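Local coordinates for aminotransferase class-III (Ochrobactrum anthropi, PDB 5GHG), which probably transfers amino groups between amines or amino acids and carbonyl compounds, using a pyridoxal phosphate cofactor that cycles through pyridoxamine phosphate, at residues D258-G263 / M285-S290; F264-N269 / A424-L429; A157-T162 / F171-D176; R147-H152 / T162-N167. The protein carries 1 engineered substitution. All coordinates share one frame; numbering follows the deposited sequence.

Interaction 1 of 4, residues D258-G263 / M285-S290; sequences DEVICG and MSKQLS. With PMP (4'-deoxy-4'-aminopyridoxal-5'-phosphate), chain C.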
loop_
_atom_site.group_PDB
_atom_site.type_symbol
_atom_site.label_atom_id
_atom_site.label_comp_id
_atom_site.label_asym_id
_atom_site.label_seq_id
_atom_site.Cartn_x
_atom_site.Cartn_y
_atom_site.Cartn_z
ATOM N N ASP B 258 3.706 -8.875 14.910
ATOM C CA ASP B 258 3.828 -8.696 13.468
ATOM C C ASP B 258 4.212 -10.047 12.863
ATOM O O ASP B 258 5.387 -10.418 12.855
ATOM C CB ASP B 258 4.865 -7.628 13.137
ATOM C CG ASP B 258 4.903 -7.295 11.648
ATOM O OD1 ASP B 258 4.481 -8.151 10.848
ATOM O OD2 ASP B 258 5.335 -6.180 11.292
ATOM N N GLU B 259 3.217 -10.776 12.367
ATOM C CA GLU B 259 3.412 -12.114 11.806
ATOM C C GLU B 259 3.465 -12.108 10.285
ATOM O O GLU B 259 3.186 -13.125 9.661
ATOM C CB GLU B 259 2.311 -13.057 12.284
ATOM C CG GLU B 259 2.277 -13.229 13.780
ATOM C CD GLU B 259 2.721 -14.596 14.217
ATOM O OE1 GLU B 259 3.328 -15.337 13.390
ATOM O OE2 GLU B 259 2.459 -14.935 15.388
ATOM N N VAL B 260 3.809 -10.972 9.683
ATOM C CA VAL B 260 3.796 -10.864 8.232
ATOM C C VAL B 260 4.699 -11.937 7.606
ATOM O O VAL B 260 4.336 -12.563 6.615
ATOM C CB VAL B 260 4.182 -9.431 7.818
ATOM C CG1 VAL B 260 4.627 -9.351 6.359
ATOM C CG2 VAL B 260 2.994 -8.496 8.058
ATOM N N ILE B 261 5.857 -12.192 8.205
ATOM C CA ILE B 261 6.702 -13.275 7.736
ATOM C C ILE B 261 6.419 -14.592 8.470
ATOM O O ILE B 261 6.388 -15.664 7.856
ATOM C CB ILE B 261 8.189 -12.906 7.831
ATOM C CG1 ILE B 261 8.555 -11.877 6.752
ATOM C CG2 ILE B 261 9.044 -14.165 7.717
ATOM C CD1 ILE B 261 9.942 -11.289 6.931
ATOM N N CYS B 262 6.231 -14.561 9.779
ATOM C CA CYS B 262 6.139 -15.827 10.513
ATOM C C CYS B 262 4.823 -16.552 10.283
ATOM O O CYS B 262 4.730 -17.751 10.582
ATOM C CB CYS B 262 6.354 -15.568 12.014
ATOM S SG CYS B 262 8.018 -14.893 12.379
ATOM N N GLY B 263 3.803 -15.876 9.776
ATOM C CA GLY B 263 2.476 -16.466 9.724
ATOM C C GLY B 263 2.370 -17.582 8.700
ATOM O O GLY B 263 3.081 -17.609 7.685
ATOM N N MET B 285 -0.858 -9.850 9.566
ATOM C CA MET B 285 -0.552 -10.908 8.616
ATOM C C MET B 285 -0.440 -10.343 7.200
ATOM O O MET B 285 -1.085 -9.351 6.859
ATOM C CB MET B 285 -1.637 -11.982 8.604
ATOM C CG MET B 285 -1.770 -12.742 9.901
ATOM S SD MET B 285 -3.447 -13.422 10.073
ATOM C CE MET B 285 -4.372 -11.971 10.591
ATOM N N SER B 286 0.378 -10.996 6.383
ATOM C CA SER B 286 0.406 -10.741 4.957
ATOM C C SER B 286 1.153 -11.881 4.267
ATOM O O SER B 286 1.274 -12.974 4.836
ATOM C CB SER B 286 1.051 -9.385 4.658
ATOM O OG SER B 286 0.992 -9.090 3.262
ATOM N N LYS B 287 1.642 -11.642 3.056
ATOM C CA LYS B 287 2.610 -12.547 2.423
ATOM C C LYS B 287 2.075 -13.952 2.249
ATOM O O LYS B 287 1.349 -14.214 1.280
ATOM C CB LYS B 287 3.913 -12.566 3.211
ATOM C CG LYS B 287 4.773 -11.322 2.982
ATOM C CD LYS B 287 6.098 -11.468 3.726
ATOM C CE LYS B 287 6.751 -10.116 3.956
ATOM N NZ LYS B 287 7.672 -9.706 2.908
ATOM N N GLN B 288 2.416 -14.877 3.165
ATOM C CA GLN B 288 1.955 -16.244 2.960
ATOM C C GLN B 288 0.444 -16.370 3.079
ATOM O O GLN B 288 -0.098 -17.414 2.726
ATOM C CB GLN B 288 2.634 -17.221 3.935
ATOM C CG GLN B 288 4.149 -17.265 3.780
ATOM C CD GLN B 288 4.780 -18.553 4.283
ATOM O OE1 GLN B 288 5.540 -19.198 3.558
ATOM N NE2 GLN B 288 4.483 -18.931 5.525
ATOM N N LEU B 289 -0.236 -15.341 3.583
ATOM C CA LEU B 289 -1.695 -15.305 3.551
ATOM C C LEU B 289 -2.234 -15.610 2.154
ATOM O O LEU B 289 -3.220 -16.339 1.995
ATOM C CB LEU B 289 -2.168 -13.925 4.018
ATOM C CG LEU B 289 -3.656 -13.606 3.986
ATOM C CD1 LEU B 289 -4.420 -14.558 4.895
ATOM C CD2 LEU B 289 -3.899 -12.150 4.393
ATOM N N SER B 290 -1.583 -15.078 1.117
ATOM C CA SER B 290 -1.968 -15.360 -0.258
ATOM C C SER B 290 -0.832 -15.964 -1.067
ATOM O O SER B 290 -0.951 -16.079 -2.302
ATOM C CB SER B 290 -2.471 -14.082 -0.947
ATOM O OG SER B 290 -1.377 -13.182 -1.179
HETATM N N1 PMP C . 6.111 -6.469 8.617
HETATM C C2 PMP C . 7.057 -7.405 8.331
HETATM C C2A PMP C . 7.555 -8.288 9.435
HETATM C C3 PMP C . 7.597 -7.531 7.033
HETATM O O3 PMP C . 8.606 -8.437 6.832
HETATM C C4 PMP C . 7.108 -6.694 5.986
HETATM C C4A PMP C . 7.565 -6.809 4.542
HETATM N N4A PMP C . 8.973 -7.059 4.365
HETATM C C5 PMP C . 6.108 -5.744 6.324
HETATM C C6 PMP C . 5.588 -5.692 7.609
HETATM C C5A PMP C . 5.547 -4.783 5.321
HETATM O O4P PMP C . 4.761 -5.480 4.351
HETATM P P PMP C . 4.573 -4.818 2.861
HETATM O O1P PMP C . 4.149 -3.404 3.021
HETATM O O2P PMP C . 3.518 -5.698 2.215
HETATM O O3P PMP C . 5.901 -4.871 2.138
HETATM O O HOH W 1 1.275 -13.529 7.617
HETATM O O HOH W 2 3.291 -14.995 6.226
#

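Interaction 2 of 4, residues F264-N269 / A424-L429; sequences FGRTGN and AFCPPL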
loop_
_atom_site.group_PDB
_atom_site.type_symbol
_atom_site.label_atom_id
_atom_site.label_comp_id
_atom_site.label_asym_id
_atom_site.label_seq_id
_atom_site.Cartn_x
_atom_site.Cartn_y
_atom_site.Cartn_z
ATOM N N PHE B 264 1.480 -18.527 8.993
ATOM C CA PHE B 264 1.084 -19.608 8.091
ATOM C C PHE B 264 2.192 -20.621 7.852
ATOM O O PHE B 264 2.400 -21.070 6.732
ATOM C CB PHE B 264 0.523 -19.027 6.785
ATOM C CG PHE B 264 -0.589 -18.040 7.023
ATOM C CD1 PHE B 264 -1.834 -18.482 7.454
ATOM C CD2 PHE B 264 -0.372 -16.679 6.925
ATOM C CE1 PHE B 264 -2.856 -17.563 7.729
ATOM C CE2 PHE B 264 -1.374 -15.759 7.194
ATOM C CZ PHE B 264 -2.616 -16.203 7.600
ATOM N N GLY B 265 2.880 -21.024 8.924
ATOM C CA GLY B 265 3.729 -22.212 8.913
ATOM C C GLY B 265 5.227 -21.984 8.849
ATOM O O GLY B 265 5.984 -22.951 8.912
ATOM N N ARG B 266 5.682 -20.738 8.781
ATOM C CA ARG B 266 7.091 -20.463 8.525
ATOM C C ARG B 266 8.006 -20.946 9.656
ATOM O O ARG B 266 9.141 -21.345 9.392
ATOM C CB ARG B 266 7.286 -18.968 8.279
ATOM C CG ARG B 266 8.724 -18.526 8.057
ATOM C CD ARG B 266 9.374 -19.309 6.945
ATOM N NE ARG B 266 8.661 -19.197 5.671
ATOM C CZ ARG B 266 9.013 -19.846 4.567
ATOM N NH1 ARG B 266 10.064 -20.671 4.588
ATOM N NH2 ARG B 266 8.327 -19.688 3.465
ATOM N N THR B 267 7.550 -20.906 10.909
ATOM C CA THR B 267 8.457 -21.150 12.039
ATOM C C THR B 267 8.265 -22.528 12.678
ATOM O O THR B 267 8.789 -22.770 13.767
ATOM C CB THR B 267 8.324 -20.059 13.104
ATOM O OG1 THR B 267 7.043 -20.159 13.747
ATOM C CG2 THR B 267 8.479 -18.688 12.477
ATOM N N GLY B 268 7.554 -23.437 12.015
ATOM C CA GLY B 268 7.304 -24.755 12.559
ATOM C C GLY B 268 5.960 -24.896 13.231
ATOM O O GLY B 268 5.599 -25.999 13.656
ATOM N N ASN B 269 5.234 -23.796 13.375
ATOM C CA ASN B 269 3.834 -23.826 13.785
ATOM C C ASN B 269 3.074 -22.898 12.851
ATOM O O ASN B 269 3.676 -22.154 12.066
ATOM C CB ASN B 269 3.681 -23.391 15.244
ATOM C CG ASN B 269 4.290 -24.393 16.199
ATOM O OD1 ASN B 269 3.701 -25.424 16.465
ATOM N ND2 ASN B 269 5.491 -24.107 16.689
ATOM N N ALA B 424 20.217 -15.253 4.066
ATOM C CA ALA B 424 18.978 -15.804 4.614
ATOM C C ALA B 424 18.465 -16.943 3.749
ATOM O O ALA B 424 18.693 -16.993 2.539
ATOM C CB ALA B 424 17.898 -14.730 4.736
ATOM N N PHE B 425 17.767 -17.870 4.390
ATOM C CA PHE B 425 17.115 -18.978 3.717
ATOM C C PHE B 425 15.687 -19.063 4.251
ATOM O O PHE B 425 15.474 -19.110 5.464
ATOM C CB PHE B 425 17.895 -20.263 3.924
ATOM C CG PHE B 425 19.270 -20.185 3.353
ATOM C CD1 PHE B 425 19.517 -20.583 2.054
ATOM C CD2 PHE B 425 20.300 -19.608 4.087
ATOM C CE1 PHE B 425 20.775 -20.465 1.505
ATOM C CE2 PHE B 425 21.556 -19.478 3.543
ATOM C CZ PHE B 425 21.803 -19.904 2.250
ATOM N N CYS B 426 14.722 -19.031 3.341
ATOM C CA CYS B 426 13.311 -19.020 3.695
ATOM C C CYS B 426 12.537 -19.622 2.527
ATOM O O CYS B 426 11.770 -18.934 1.842
ATOM C CB CYS B 426 12.858 -17.584 3.991
ATOM S SG CYS B 426 11.159 -17.365 4.516
ATOM N N PRO B 427 12.754 -20.907 2.251
ATOM C CA PRO B 427 12.239 -21.500 1.006
ATOM C C PRO B 427 10.754 -21.808 1.095
ATOM O O PRO B 427 10.166 -21.780 2.188
ATOM C CB PRO B 427 13.079 -22.774 0.856
ATOM C CG PRO B 427 13.403 -23.162 2.300
ATOM C CD PRO B 427 13.639 -21.825 2.986
ATOM N N PRO B 428 10.111 -22.096 -0.037
ATOM C CA PRO B 428 8.670 -22.335 -0.024
ATOM C C PRO B 428 8.298 -23.533 0.851
ATOM O O PRO B 428 9.074 -24.474 1.014
ATOM C CB PRO B 428 8.327 -22.568 -1.492
ATOM C CG PRO B 428 9.427 -21.877 -2.252
ATOM C CD PRO B 428 10.659 -22.082 -1.409
ATOM N N LEU B 429 7.094 -23.463 1.423
ATOM C CA LEU B 429 6.570 -24.501 2.304
ATOM C C LEU B 429 6.484 -25.855 1.614
ATOM O O LEU B 429 6.436 -26.883 2.299
ATOM C CB LEU B 429 5.180 -24.106 2.807
ATOM C CG LEU B 429 5.002 -22.712 3.417
ATOM C CD1 LEU B 429 3.520 -22.469 3.769
ATOM C CD2 LEU B 429 5.862 -22.598 4.657
#

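Interaction 3 of 4, residues A157-T162 / F171-D176; sequences ASASLT and FDLPID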
loop_
_atom_site.group_PDB
_atom_site.type_symbol
_atom_site.label_atom_id
_atom_site.label_comp_id
_atom_site.label_asym_id
_atom_site.label_seq_id
_atom_site.Cartn_x
_atom_site.Cartn_y
_atom_site.Cartn_z
ATOM N N ALA B 157 4.470 6.185 8.823
ATOM C CA ALA B 157 4.335 5.662 10.176
ATOM C C ALA B 157 5.002 4.287 10.333
ATOM O O ALA B 157 5.721 4.051 11.307
ATOM C CB ALA B 157 2.877 5.585 10.583
ATOM N N SER B 158 4.770 3.360 9.401
ATOM C CA SER B 158 5.308 2.033 9.631
ATOM C C SER B 158 6.818 1.968 9.337
ATOM O O SER B 158 7.519 1.171 9.960
ATOM C CB SER B 158 4.529 0.974 8.838
ATOM O OG SER B 158 4.485 1.239 7.448
ATOM N N ALA B 159 7.334 2.817 8.443
ATOM C CA ALA B 159 8.780 2.964 8.307
ATOM C C ALA B 159 9.414 3.544 9.570
ATOM O O ALA B 159 10.606 3.316 9.831
ATOM C CB ALA B 159 9.133 3.853 7.120
ATOM N N SER B 160 8.648 4.320 10.335
ATOM C CA SER B 160 9.120 4.795 11.628
ATOM C C SER B 160 9.201 3.656 12.631
ATOM O O SER B 160 10.136 3.606 13.434
ATOM C CB SER B 160 8.208 5.904 12.155
ATOM O OG SER B 160 8.256 7.049 11.311
ATOM N N LEU B 161 8.221 2.745 12.602
ATOM C CA LEU B 161 8.281 1.540 13.436
ATOM C C LEU B 161 9.505 0.708 13.087
ATOM O O LEU B 161 10.175 0.157 13.964
ATOM C CB LEU B 161 7.010 0.713 13.258
ATOM C CG LEU B 161 5.680 1.310 13.712
ATOM C CD1 LEU B 161 4.534 0.417 13.290
ATOM C CD2 LEU B 161 5.688 1.554 15.224
ATOM N N THR B 162 9.790 0.593 11.795
ATOM C CA THR B 162 10.964 -0.124 11.325
ATOM C C THR B 162 12.220 0.442 11.978
ATOM O O THR B 162 12.332 1.654 12.186
ATOM C CB THR B 162 11.024 -0.008 9.804
ATOM O OG1 THR B 162 9.892 -0.702 9.263
ATOM C CG2 THR B 162 12.331 -0.567 9.230
ATOM N N PHE B 171 15.076 10.319 5.104
ATOM C CA PHE B 171 13.616 10.333 5.074
ATOM C C PHE B 171 13.005 11.137 6.220
ATOM O O PHE B 171 11.769 11.284 6.261
ATOM C CB PHE B 171 13.055 8.899 5.094
ATOM C CG PHE B 171 13.259 8.130 3.803
ATOM C CD1 PHE B 171 12.640 8.545 2.621
ATOM C CD2 PHE B 171 14.033 6.970 3.777
ATOM C CE1 PHE B 171 12.797 7.823 1.432
ATOM C CE2 PHE B 171 14.201 6.237 2.606
ATOM C CZ PHE B 171 13.575 6.657 1.431
ATOM N N ASP B 172 13.829 11.673 7.145
ATOM C CA ASP B 172 13.347 12.426 8.297
ATOM C C ASP B 172 12.535 11.563 9.262
ATOM O O ASP B 172 11.659 12.061 9.964
ATOM C CB ASP B 172 12.482 13.637 7.874
ATOM C CG ASP B 172 13.303 14.709 7.190
ATOM O OD1 ASP B 172 14.555 14.571 7.134
ATOM O OD2 ASP B 172 12.704 15.694 6.726
ATOM N N LEU B 173 12.798 10.273 9.292
ATOM C CA LEU B 173 12.065 9.352 10.157
ATOM C C LEU B 173 12.993 8.882 11.271
ATOM O O LEU B 173 14.205 8.994 11.136
ATOM C CB LEU B 173 11.546 8.166 9.348
ATOM C CG LEU B 173 10.683 8.557 8.141
ATOM C CD1 LEU B 173 10.271 7.319 7.384
ATOM C CD2 LEU B 173 9.457 9.357 8.612
ATOM N N PRO B 174 12.440 8.338 12.363
ATOM C CA PRO B 174 11.034 8.112 12.695
ATOM C C PRO B 174 10.268 9.361 13.121
ATOM O O PRO B 174 10.843 10.322 13.651
ATOM C CB PRO B 174 11.106 7.129 13.869
ATOM C CG PRO B 174 12.403 7.509 14.565
ATOM C CD PRO B 174 13.354 7.820 13.400
ATOM N N ILE B 175 8.953 9.349 12.898
ATOM C CA ILE B 175 8.112 10.409 13.406
ATOM C C ILE B 175 8.075 10.347 14.926
ATOM O O ILE B 175 8.447 9.339 15.562
ATOM C CB ILE B 175 6.686 10.317 12.835
ATOM C CG1 ILE B 175 5.999 9.055 13.366
ATOM C CG2 ILE B 175 6.732 10.393 11.300
ATOM C CD1 ILE B 175 4.625 8.815 12.771
ATOM N N ASP B 176 7.596 11.435 15.515
ATOM C CA ASP B 176 7.393 11.488 16.954
ATOM C C ASP B 176 6.387 10.404 17.371
ATOM O O ASP B 176 5.481 10.038 16.613
ATOM C CB ASP B 176 6.857 12.868 17.362
ATOM C CG ASP B 176 6.619 12.980 18.863
ATOM O OD1 ASP B 176 7.452 12.450 19.643
ATOM O OD2 ASP B 176 5.606 13.595 19.271
#

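Interaction 4 of 4, residues R147-H152 / T162-N167; sequences RKRGYH and TGLPNN. With PMP (4'-deoxy-4'-aminopyridoxal-5'-phosphate), chain C.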
loop_
_atom_site.group_PDB
_atom_site.type_symbol
_atom_site.label_atom_id
_atom_site.label_comp_id
_atom_site.label_asym_id
_atom_site.label_seq_id
_atom_site.Cartn_x
_atom_site.Cartn_y
_atom_site.Cartn_z
ATOM N N ARG B 147 11.562 -2.027 17.894
ATOM C CA ARG B 147 12.911 -2.489 18.214
ATOM C C ARG B 147 13.892 -2.173 17.101
ATOM O O ARG B 147 13.540 -2.203 15.918
ATOM C CB ARG B 147 12.921 -3.996 18.476
ATOM C CG ARG B 147 12.035 -4.403 19.612
ATOM C CD ARG B 147 12.007 -5.888 19.776
ATOM N NE ARG B 147 11.455 -6.551 18.594
ATOM C CZ ARG B 147 11.282 -7.869 18.506
ATOM N NH1 ARG B 147 11.600 -8.627 19.541
ATOM N NH2 ARG B 147 10.806 -8.423 17.393
ATOM N N LYS B 148 15.121 -1.879 17.486
ATOM C CA LYS B 148 16.195 -1.769 16.508
ATOM C C LYS B 148 16.273 -3.042 15.672
ATOM O O LYS B 148 16.197 -4.151 16.194
ATOM C CB LYS B 148 17.528 -1.504 17.214
ATOM C CG LYS B 148 17.646 -0.084 17.742
ATOM C CD LYS B 148 19.009 0.105 18.414
ATOM C CE LYS B 148 19.171 1.482 19.025
ATOM N NZ LYS B 148 20.608 1.679 19.425
ATOM N N ARG B 149 16.414 -2.867 14.366
ATOM C CA ARG B 149 16.476 -3.948 13.380
ATOM C C ARG B 149 15.138 -4.638 13.158
ATOM O O ARG B 149 15.061 -5.552 12.340
ATOM C CB ARG B 149 17.562 -4.987 13.735
ATOM C CG ARG B 149 18.984 -4.434 13.559
ATOM C CD ARG B 149 20.093 -5.391 14.050
ATOM N NE ARG B 149 20.207 -6.580 13.198
ATOM C CZ ARG B 149 20.951 -7.656 13.501
ATOM N NH1 ARG B 149 20.995 -8.689 12.671
ATOM N NH2 ARG B 149 21.653 -7.690 14.632
ATOM N N GLY B 150 14.067 -4.216 13.837
ATOM C CA GLY B 150 12.744 -4.653 13.450
ATOM C C GLY B 150 12.349 -4.097 12.087
ATOM O O GLY B 150 12.871 -3.084 11.626
ATOM N N TYR B 151 11.415 -4.766 11.432
ATOM C CA TYR B 151 10.946 -4.304 10.125
ATOM C C TYR B 151 9.434 -4.424 10.067
ATOM O O TYR B 151 8.882 -5.510 10.261
ATOM C CB TYR B 151 11.573 -5.097 8.978
ATOM C CG TYR B 151 11.220 -4.525 7.630
ATOM C CD1 TYR B 151 10.052 -4.900 6.970
ATOM C CD2 TYR B 151 12.041 -3.579 7.024
ATOM C CE1 TYR B 151 9.713 -4.357 5.730
ATOM C CE2 TYR B 151 11.713 -3.040 5.784
ATOM C CZ TYR B 151 10.548 -3.423 5.153
ATOM O OH TYR B 151 10.242 -2.891 3.922
ATOM N N HIS B 152 8.775 -3.319 9.784
ATOM C CA HIS B 152 7.331 -3.258 9.874
ATOM C C HIS B 152 6.688 -2.552 8.690
ATOM O O HIS B 152 5.474 -2.315 8.712
ATOM C CB HIS B 152 6.938 -2.593 11.198
ATOM C CG HIS B 152 7.505 -3.294 12.386
ATOM N ND1 HIS B 152 7.070 -4.532 12.794
ATOM C CD2 HIS B 152 8.507 -2.949 13.228
ATOM C CE1 HIS B 152 7.777 -4.919 13.849
ATOM N NE2 HIS B 152 8.649 -3.979 14.129
ATOM N N THR B 162 9.790 0.593 11.795
ATOM C CA THR B 162 10.964 -0.124 11.325
ATOM C C THR B 162 12.220 0.442 11.978
ATOM O O THR B 162 12.332 1.654 12.186
ATOM C CB THR B 162 11.024 -0.008 9.804
ATOM O OG1 THR B 162 9.892 -0.702 9.263
ATOM C CG2 THR B 162 12.331 -0.567 9.230
ATOM N N GLY B 163 13.141 -0.446 12.340
ATOM C CA GLY B 163 14.316 -0.046 13.105
ATOM C C GLY B 163 15.620 -0.224 12.353
ATOM O O GLY B 163 16.652 -0.528 12.950
ATOM N N LEU B 164 15.576 -0.045 11.032
ATOM C CA LEU B 164 16.751 -0.216 10.180
ATOM C C LEU B 164 17.141 1.137 9.590
ATOM O O LEU B 164 16.268 1.887 9.123
ATOM C CB LEU B 164 16.466 -1.223 9.056
ATOM C CG LEU B 164 16.214 -2.672 9.532
ATOM C CD1 LEU B 164 15.593 -3.521 8.444
ATOM C CD2 LEU B 164 17.511 -3.322 10.036
ATOM N N PRO B 165 18.428 1.484 9.618
ATOM C CA PRO B 165 18.828 2.844 9.233
ATOM C C PRO B 165 18.524 3.199 7.789
ATOM O O PRO B 165 18.191 4.363 7.511
ATOM C CB PRO B 165 20.350 2.861 9.517
ATOM C CG PRO B 165 20.757 1.426 9.579
ATOM C CD PRO B 165 19.565 0.702 10.145
ATOM N N ASN B 166 18.626 2.246 6.869
ATOM C CA ASN B 166 18.283 2.520 5.475
ATOM C C ASN B 166 16.833 2.980 5.334
ATOM O O ASN B 166 16.490 3.654 4.370
ATOM C CB ASN B 166 18.491 1.281 4.611
ATOM C CG ASN B 166 19.944 0.959 4.356
ATOM O OD1 ASN B 166 20.824 1.782 4.566
ATOM N ND2 ASN B 166 20.186 -0.261 3.841
ATOM N N ASN B 167 15.956 2.589 6.256
ATOM C CA ASN B 167 14.566 3.015 6.150
ATOM C C ASN B 167 14.323 4.411 6.718
ATOM O O ASN B 167 13.215 4.953 6.562
ATOM C CB ASN B 167 13.655 2.005 6.853
ATOM C CG ASN B 167 13.533 0.718 6.065
ATOM O OD1 ASN B 167 14.264 -0.238 6.301
ATOM N ND2 ASN B 167 12.619 0.698 5.115
HETATM N N1 PMP C . 6.111 -6.469 8.617
HETATM C C2 PMP C . 7.057 -7.405 8.331
HETATM C C2A PMP C . 7.555 -8.288 9.435
HETATM C C3 PMP C . 7.597 -7.531 7.033
HETATM O O3 PMP C . 8.606 -8.437 6.832
HETATM C C4 PMP C . 7.108 -6.694 5.986
HETATM C C4A PMP C . 7.565 -6.809 4.542
HETATM N N4A PMP C . 8.973 -7.059 4.365
HETATM C C5 PMP C . 6.108 -5.744 6.324
HETATM C C6 PMP C . 5.588 -5.692 7.609
HETATM C C5A PMP C . 5.547 -4.783 5.321
HETATM O O4P PMP C . 4.761 -5.480 4.351
HETATM P P PMP C . 4.573 -4.818 2.861
HETATM O O1P PMP C . 4.149 -3.404 3.021
HETATM O O2P PMP C . 3.518 -5.698 2.215
HETATM O O3P PMP C . 5.901 -4.871 2.138
#

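Interaction 1 of 4, residues D258-G263 / M285-S290
V260 and K287 meet with their side chains crossing at about a right angle, the lysine CE pressed to 3.3 Å from V260 CG1, tighter than usual carbon contact. V260 sits against one face of the PMP pyridine ring, CG1 (anti to the backbone N, chi1 161°) 3.5 Å from PMP C3. I261 runs beside K287 and points the same way, its CD1 ending near PMP O3. The lysine chain is bent at its last torsion, and NZ comes to 3.3 Å from PMP N4A, while its hydrogen bonds go to L57 O and to T324 OG1 of the second subunit. This is the cofactor site of the fold-type I aminotransferases, in which a lysine so placed probably carries the Schiff base in the pyridoxal form. D258 completes it, with OD2 2.8 Å from PMP N1; OD1 accepts V260 N in an Asx turn, and H152 and N122 also hold OD2. Behind the pocket the extended Q288 donates from NE2 to G263 O (2.9 Å), in the carbonyl plane, and its OE1 accepts from R266. Two waters bridge the backbones between, one running from E259 O to S286 N.

Interaction 2 of 4, residues F264-N269 / A424-L429
R266 reaches across to C426 and L429 with its guanidinium lying between them. The sulfur of C426 sits over the centre of one face, 3.2 Å above the plane, while L429 CD2 covers the opposite face at 4.0 Å, offset toward the rim. At the edge a single carbonyl takes both ends of the group: NH1 donates to P427 O at 2.6 Å with the acceptor almost exactly in the guanidinium plane, and NH2 adds a weak bond to the same P427 O at 3.1 Å. Bends at the second and third torsions (chi2 54°, chi3 58°) turn an arginine whose CG is anti to the backbone N onto this target. C426, its SG likewise anti to the backbone N, brings the sulfur to NE as well as CZ. The arginine rises from a type I turn, G265 to G268, in the loop after strand 254-258 of the cofactor-binding sheet, and meets the chain just past strand 422-425 of the other seven-stranded sheet; the contact thus joins the large and small domains of this fold. NH1 also donates to L379 O and NH2 to Q288 OE1, so several oxygens surround the buried charge, which probably steadies it. An alanine in place of R266 would probably leave P427 O and Q288 OE1 without their donor and open a gap between C426 and L429. The leucine has a second foothold, where its CD1 rests 3.5 Å from F264 O.

Interaction 3 of 4, residues A157-T162 / F171-D176
S160 bears on P174 and I175 in the close part of this contact. Its chi1 of -64° sets OG anti to the carbonyl carbon, where it accepts I175 N at 2.9 Å in a nearly straight bond (165°); the same oxygen is bonded to I156 O one helical turn back, so the hydroxyl links the helix to the loop. The serine CB lies against P174 CB at 3.6 Å; the peptide before that proline is cis. A glycine in place of S160 would probably leave I175 N without its acceptor and the proline without the carbon it rests on. On one flank the leucine tip follows closely, L173 CD1 touching A159 CB at 3.7 Å. Contact is slacker toward A157, whose CB lies 4.3 Å from I175 CD1. On the loop side P174 and I175 are partly open to solvent, and D176, which follows, is exposed. Earlier in the loop, D172 forms salt bridges with R177 and K142 of the second subunit, and F171 stacks on Y131 of that subunit. Helix 156-161 and this loop form part of the beta-alpha-beta crossover from strand 143-147 to its parallel neighbour 178-181, here set at the dimer interface.

Interaction 4 of 4, residues R147-H152 / T162-N167
Y151, its CG anti to the backbone N (chi1 -173°), swings its ring alongside T162, whose methyl CG2 is likewise anti to its own N and meets Y151 CD2 at 3.7 Å. The threonine OG1 lies over one face of that ring, offset toward its rim, and accepts H152 N at 2.9 Å. Round the ring edge come L164, whose side chain crosses the tyrosine at about a right angle, with CD1 3.8 Å from Y151 CD2, and N167 OD1 near CE2; Y151 OH and N167 ND2 both bond to Y20. The backbones are joined at G163. Its N donates to G150 O at 2.7 Å (178°), and its O receives R149 N. A side chain at G163 would run into R147 O and K148, which explains the glycine beside the type II turn R147 to G150. L164 CD2 lies over that turn, 3.6 Å from R149 CA, while the arginine head leads off to H185 and G231. On the cofactor side Y151 CE1 comes to 3.1 Å from PMP N4A, and the carbonyl carbon of H152 lies beside PMP C6. The loop thus supplies one wall of the PMP pocket, with an aromatic residue beside the cofactor as is familiar in class III aminotransferases.

How the interactions relate
Interactions 4 and 3 come first along the chain, crossing each other and sharing T162, with centres 9 Å apart; both lie in the connection from strand 143-147 to 178-181 and both touch the second subunit. Interactions 1 and 2 follow and also cross, their centres 10 Å apart, joined by Q288 OE1 and R266 NH2. Across the pocket, interactions 1 and 4 have centres 18 Å apart yet meet through D258 OD2 and H152 ND1, and both touch PMP. Interactions 2 and 3 are the outlying pair, about 28 Å between centres. The cofactor is thus framed by loops at strand ends of one sheet, backed toward the small domain and the dimer partner.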